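Local coordinates for probable adhesion protein (PDB 6R5S), which probably captures zinc or related divalent metal ions in the periplasm for import, and is seen to bind iron(II) and manganese(II) in a cleft between two lobes, at residues Asn109-Leu114 against Leu248-Tyr253; Ala174-Ala179 against Ala193-Ala198. All coordinates share one frame; numbering follows the deposited sequence.

Contact 1: residues Asn109-Leu114 against Leu248-Tyr253; sequences NPHTFL and LSHISY. With FE2 (Fe (II) ion), chain C.
Loops 109-114 and 248-253 draw nearest at Leu-114 and His-250, whose CA atoms stand 7.2 Å apart, and no hydrogen bond joins them. They meet in the metal cleft of a two-lobed solute-binding protein fold of the cluster A type, with one four-stranded parallel sheet in each lobe: 109-114 follows strand 84-86 of the first sheet, and 248-253 leaves strand 244-248 of the second. The iron(II) ion is the main tie. His-111 NE2 binds it at 2.2 Å and His-250 NE2 at 2.3 Å, so the two nitrogens, 3.1 Å from each other, are neighbours because both hold the same metal. Their rings are steeply inclined, with planes at 76°, and His-250 NE2 comes in at the edge of the His-111 ring, near its plane. His-250 CG lies anti to the backbone N (chi1 -165°), which carries its imidazole across to the ion. His-41, His-66, His-177 and His-199 complete a six-histidine site, each through NE2.

Next to the His-250 ring, Phe-113 adds an aromatic contact. Its CZ is 3.8 Å from His-250 CE1, which sits at the edge of the phenyl ring; with the planes at 44° the pair is oblique, and together with His-111 it makes a small aromatic cluster. Leu-114 fills in next to it: CD2 lies 3.4 Å from the backbone O of His-250 and slides past Ile-251, whose CD1 it meets at 3.7 Å. Ile-251 also touches Tyr-261 and Glu-264 of helix 260-279. An ST turn encloses the ligand: Ser-249 OG accepts a hydrogen bond from Ile-251 N at 3.0 Å, with His-250 between them.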
loop_
_atom_site.group_PDB
_atom_site.type_symbol
_atom_site.label_atom_id
_atom_site.label_comp_id
_atom_site.label_asym_id
_atom_site.label_seq_id
_atom_site.Cartn_x
_atom_site.Cartn_y
_atom_site.Cartn_z
ATOM N N ASN A 109 -8.061 1.046 -8.452
ATOM C CA ASN A 109 -6.970 1.470 -7.590
ATOM C C ASN A 109 -6.328 0.148 -6.983
ATOM O O ASN A 109 -7.016 -0.616 -6.282
ATOM C CB ASN A 109 -7.466 2.456 -6.519
ATOM C CG ASN A 109 -6.395 3.136 -5.682
ATOM O OD1 ASN A 109 -6.589 4.233 -5.142
ATOM N ND2 ASN A 109 -5.246 2.508 -5.524
ATOM N N PRO A 110 -5.043 -0.160 -7.319
ATOM C CA PRO A 110 -4.442 -1.413 -6.843
ATOM C C PRO A 110 -3.845 -1.379 -5.441
ATOM O O PRO A 110 -3.317 -2.392 -4.998
ATOM C CB PRO A 110 -3.356 -1.674 -7.891
ATOM C CG PRO A 110 -2.914 -0.313 -8.322
ATOM C CD PRO A 110 -4.101 0.588 -8.191
ATOM N N HIS A 111 -3.931 -0.233 -4.738
ATOM C CA HIS A 111 -3.323 -0.030 -3.422
ATOM C C HIS A 111 -4.178 -0.477 -2.243
ATOM O O HIS A 111 -4.291 0.248 -1.242
ATOM C CB HIS A 111 -2.893 1.433 -3.252
ATOM C CG HIS A 111 -2.013 1.951 -4.345
ATOM N ND1 HIS A 111 -2.545 2.543 -5.468
ATOM C CD2 HIS A 111 -0.670 1.985 -4.433
ATOM C CE1 HIS A 111 -1.519 2.929 -6.199
ATOM N NE2 HIS A 111 -0.367 2.615 -5.615
ATOM N N THR A 112 -4.710 -1.714 -2.333
ATOM C CA THR A 112 -5.527 -2.370 -1.282
ATOM C C THR A 112 -4.692 -2.594 -0.030
ATOM O O THR A 112 -5.170 -2.337 1.052
ATOM C CB THR A 112 -6.086 -3.702 -1.788
ATOM O OG1 THR A 112 -5.009 -4.443 -2.367
ATOM C CG2 THR A 112 -7.209 -3.531 -2.800
ATOM N N PHE A 113 -3.412 -2.970 -0.194
ATOM C CA PHE A 113 -2.441 -3.151 0.887
ATOM C C PHE A 113 -2.222 -1.909 1.790
ATOM O O PHE A 113 -1.697 -2.072 2.892
ATOM C CB PHE A 113 -1.092 -3.657 0.360
ATOM C CG PHE A 113 -0.525 -2.881 -0.801
ATOM C CD1 PHE A 113 0.284 -1.775 -0.586
ATOM C CD2 PHE A 113 -0.735 -3.303 -2.110
ATOM C CE1 PHE A 113 0.813 -1.064 -1.658
ATOM C CE2 PHE A 113 -0.200 -2.595 -3.181
ATOM C CZ PHE A 113 0.575 -1.484 -2.948
ATOM N N LEU A 114 -2.622 -0.689 1.363
ATOM C CA LEU A 114 -2.470 0.465 2.260
ATOM C C LEU A 114 -3.794 0.745 3.003
ATOM O O LEU A 114 -4.175 1.895 3.185
ATOM C CB LEU A 114 -1.860 1.709 1.587
ATOM C CG LEU A 114 -0.547 1.491 0.824
ATOM C CD1 LEU A 114 -0.234 2.643 -0.078
ATOM C CD2 LEU A 114 0.633 1.170 1.748
ATOM N N LEU A 248 3.546 10.339 3.392
ATOM C CA LEU A 248 3.072 8.997 3.679
ATOM C C LEU A 248 3.939 7.971 2.990
ATOM O O LEU A 248 4.703 8.309 2.083
ATOM C CB LEU A 248 1.583 8.840 3.315
ATOM C CG LEU A 248 0.564 9.555 4.227
ATOM C CD1 LEU A 248 -0.813 9.411 3.711
ATOM C CD2 LEU A 248 0.596 9.000 5.602
ATOM N N SER A 249 3.890 6.722 3.475
ATOM C CA SER A 249 4.710 5.661 2.922
ATOM C C SER A 249 3.888 4.666 2.136
ATOM O O SER A 249 2.906 4.116 2.644
ATOM C CB SER A 249 5.485 4.952 4.021
ATOM O OG SER A 249 6.150 3.824 3.481
ATOM N N HIS A 250 4.333 4.402 0.900
ATOM C CA HIS A 250 3.749 3.418 -0.005
ATOM C C HIS A 250 4.176 2.001 0.471
ATOM O O HIS A 250 3.577 1.019 0.041
ATOM C CB HIS A 250 4.278 3.712 -1.421
ATOM C CG HIS A 250 3.546 3.057 -2.554
ATOM N ND1 HIS A 250 3.459 1.681 -2.667
ATOM C CD2 HIS A 250 2.997 3.613 -3.654
ATOM C CE1 HIS A 250 2.838 1.447 -3.808
ATOM N NE2 HIS A 250 2.544 2.576 -4.440
ATOM N N ILE A 251 5.194 1.897 1.378
ATOM C CA ILE A 251 5.780 0.644 1.923
ATOM C C ILE A 251 6.410 -0.094 0.737
ATOM O O ILE A 251 5.898 -1.119 0.303
ATOM C CB ILE A 251 4.774 -0.217 2.796
ATOM C CG1 ILE A 251 3.930 0.681 3.761
ATOM C CG2 ILE A 251 5.508 -1.337 3.557
ATOM C CD1 ILE A 251 2.838 0.047 4.525
ATOM N N SER A 252 7.449 0.522 0.132
ATOM C CA SER A 252 8.127 0.029 -1.076
ATOM C C SER A 252 9.637 0.300 -1.102
ATOM O O SER A 252 10.321 -0.149 -2.027
ATOM C CB SER A 252 7.477 0.620 -2.323
ATOM O OG SER A 252 7.689 2.019 -2.450
ATOM N N TYR A 253 10.158 1.020 -0.093
ATOM C CA TYR A 253 11.570 1.413 -0.028
ATOM C C TYR A 253 12.417 0.542 0.901
ATOM O O TYR A 253 11.990 0.199 2.005
ATOM C CB TYR A 253 11.667 2.894 0.385
ATOM C CG TYR A 253 13.048 3.508 0.329
ATOM C CD1 TYR A 253 13.498 4.160 -0.815
ATOM C CD2 TYR A 253 13.869 3.527 1.456
ATOM C CE1 TYR A 253 14.747 4.777 -0.852
ATOM C CE2 TYR A 253 15.117 4.147 1.432
ATOM C CZ TYR A 253 15.553 4.770 0.275
ATOM O OH TYR A 253 16.789 5.378 0.246
HETATM FE FE FE2 C . 1.656 2.687 -6.523
#

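Contact 2: residues Ala174-Ala179 against Ala193-Ala198; sequences ATIHGA and AVVEPA. With FE2 (Fe (II) ion), chain C.
His-177 and Glu-196 meet beside the iron, in the loops that follow the two strands of a beta-alpha-beta unit, 173-175 and 193-194, with helix 181-185 between them. His-177 NE2 binds the iron(II) ion at 2.4 Å, and on the other side of the ring ND1 gives a weak, bent hydrogen bond to Glu-196 OE1 at 3.1 Å. The carboxylate approaches obliquely, its plane turned 70° from that of the imidazole. Glu-196 is thus a second-shell partner: through this weak bond the probably charged carboxylate could make NE2 a slightly better donor to the iron. His-177 CG is anti to the backbone N (chi1 -158°), sending the ring from the loop after the strand toward the metal.

The backbones hold this pair in place. Glu-196 N donates to Ile-176 O at 3.0 Å, which anchors the carboxylate's own residue directly beside the histidine. One step back, Val-195 N reaches Thr-175 O at 2.8 Å, and Thr-175 N reaches Ala-193 O at 3.0 Å. Beyond the bridge of Thr-175 with Val-194 the regular parallel pattern ends, yet the bond from Glu-196 N still joins the two loops.

Side chains pack along both faces of the strand pair and the loops beyond it. Ile-176 and Val-195 lie side by side, CD1 of the first 3.7 Å from CG2 of the second, and both touch Ile-237 of helix 234-241 and Ile-223 of strand 222-226. Facing the other way, Val-194 CG1 sits 3.5 Å from Ile-176 O and also borders Gly-178. An inverse gamma turn is centred on Gly-178, and Thr-175 OG1 donates to His-177 O, at its start, at 2.9 Å from 39° above the carbonyl plane.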
loop_
_atom_site.group_PDB
_atom_site.type_symbol
_atom_site.label_atom_id
_atom_site.label_comp_id
_atom_site.label_asym_id
_atom_site.label_seq_id
_atom_site.Cartn_x
_atom_site.Cartn_y
_atom_site.Cartn_z
ATOM N N ALA A 174 -5.583 16.064 -0.437
ATOM C CA ALA A 174 -5.064 15.763 -1.776
ATOM C C ALA A 174 -3.816 14.935 -1.598
ATOM O O ALA A 174 -3.183 15.010 -0.543
ATOM C CB ALA A 174 -4.732 17.033 -2.529
ATOM N N THR A 175 -3.477 14.106 -2.596
ATOM C CA THR A 175 -2.285 13.256 -2.553
ATOM C C THR A 175 -1.584 13.340 -3.898
ATOM O O THR A 175 -2.245 13.573 -4.915
ATOM C CB THR A 175 -2.614 11.802 -2.095
ATOM O OG1 THR A 175 -3.434 11.140 -3.045
ATOM C CG2 THR A 175 -3.324 11.732 -0.755
ATOM N N ILE A 176 -0.248 13.190 -3.908
ATOM C CA ILE A 176 0.562 13.179 -5.126
ATOM C C ILE A 176 0.285 11.840 -5.844
ATOM O O ILE A 176 -0.259 11.829 -6.940
ATOM C CB ILE A 176 2.059 13.359 -4.752
ATOM C CG1 ILE A 176 2.314 14.696 -4.001
ATOM C CG2 ILE A 176 3.000 13.171 -5.939
ATOM C CD1 ILE A 176 1.875 15.979 -4.675
ATOM N N HIS A 177 0.592 10.724 -5.174
ATOM C CA HIS A 177 0.371 9.353 -5.644
ATOM C C HIS A 177 -1.073 8.912 -5.297
ATOM O O HIS A 177 -1.558 9.209 -4.209
ATOM C CB HIS A 177 1.407 8.428 -4.949
ATOM C CG HIS A 177 1.672 7.147 -5.669
ATOM N ND1 HIS A 177 2.487 7.100 -6.771
ATOM C CD2 HIS A 177 1.242 5.894 -5.394
ATOM C CE1 HIS A 177 2.496 5.833 -7.157
ATOM N NE2 HIS A 177 1.775 5.071 -6.351
ATOM N N GLY A 178 -1.725 8.178 -6.188
ATOM C CA GLY A 178 -3.080 7.680 -5.948
ATOM C C GLY A 178 -3.097 6.397 -5.140
ATOM O O GLY A 178 -3.726 5.410 -5.536
ATOM N N ALA A 179 -2.433 6.419 -3.976
ATOM C CA ALA A 179 -2.281 5.268 -3.101
ATOM C C ALA A 179 -3.043 5.280 -1.767
ATOM O O ALA A 179 -3.010 4.252 -1.074
ATOM C CB ALA A 179 -0.797 5.084 -2.807
ATOM N N ALA A 193 -8.316 15.338 -4.658
ATOM C CA ALA A 193 -7.520 15.321 -5.860
ATOM C C ALA A 193 -6.252 14.486 -5.724
ATOM O O ALA A 193 -5.624 14.474 -4.669
ATOM C CB ALA A 193 -7.145 16.743 -6.212
ATOM N N VAL A 194 -5.859 13.832 -6.816
ATOM C CA VAL A 194 -4.609 13.097 -6.966
ATOM C C VAL A 194 -3.814 13.893 -7.985
ATOM O O VAL A 194 -4.334 14.220 -9.049
ATOM C CB VAL A 194 -4.801 11.605 -7.350
ATOM C CG1 VAL A 194 -3.508 10.989 -7.875
ATOM C CG2 VAL A 194 -5.306 10.822 -6.152
ATOM N N VAL A 195 -2.587 14.270 -7.638
ATOM C CA VAL A 195 -1.722 15.101 -8.496
ATOM C C VAL A 195 -1.168 14.324 -9.737
ATOM O O VAL A 195 -1.112 14.881 -10.834
ATOM C CB VAL A 195 -0.623 15.780 -7.654
ATOM C CG1 VAL A 195 0.313 16.604 -8.532
ATOM C CG2 VAL A 195 -1.249 16.645 -6.538
ATOM N N GLU A 196 -0.854 13.046 -9.588
ATOM C CA GLU A 196 -0.410 12.217 -10.709
ATOM C C GLU A 196 -1.607 11.879 -11.630
ATOM O O GLU A 196 -2.587 11.295 -11.157
ATOM C CB GLU A 196 0.330 10.957 -10.206
ATOM C CG GLU A 196 1.699 11.270 -9.596
ATOM C CD GLU A 196 2.646 10.132 -9.234
ATOM O OE1 GLU A 196 2.227 8.949 -9.244
ATOM O OE2 GLU A 196 3.827 10.434 -8.942
ATOM N N PRO A 197 -1.591 12.275 -12.931
ATOM C CA PRO A 197 -2.749 11.972 -13.817
ATOM C C PRO A 197 -3.173 10.487 -13.888
ATOM O O PRO A 197 -4.363 10.196 -13.929
ATOM C CB PRO A 197 -2.301 12.511 -15.180
ATOM C CG PRO A 197 -0.800 12.624 -15.093
ATOM C CD PRO A 197 -0.529 12.985 -13.672
ATOM N N ALA A 198 -2.193 9.564 -13.879
ATOM C CA ALA A 198 -2.343 8.110 -13.923
ATOM C C ALA A 198 -1.339 7.520 -12.940
ATOM O O ALA A 198 -0.355 8.186 -12.604
ATOM C CB ALA A 198 -2.042 7.606 -15.322
HETATM FE FE FE2 C . 1.656 2.687 -6.523
#

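From the N terminus, the chain builds the first parallel sheet with strands 7-11, 28-32, 58-61 and 84-86 and then gives the first half of contact 1, at 109-114. Helices 116-133 and 138-160 follow, leading to strand 173-175 of the second sheet. Contact 2 closes a short loop there, with helix 181-185 between its halves, and ties the outermost strand 193-194 to its neighbour. After strands 222-226 and 244-248, segment 248-253 returns to 109-114, so contact 2 is nested inside the loop closed by contact 1. Contact 1 thus spans the two lobes, whereas contact 2 lies within the second; the two meet where Gly-178 O packs against the His-111 ring.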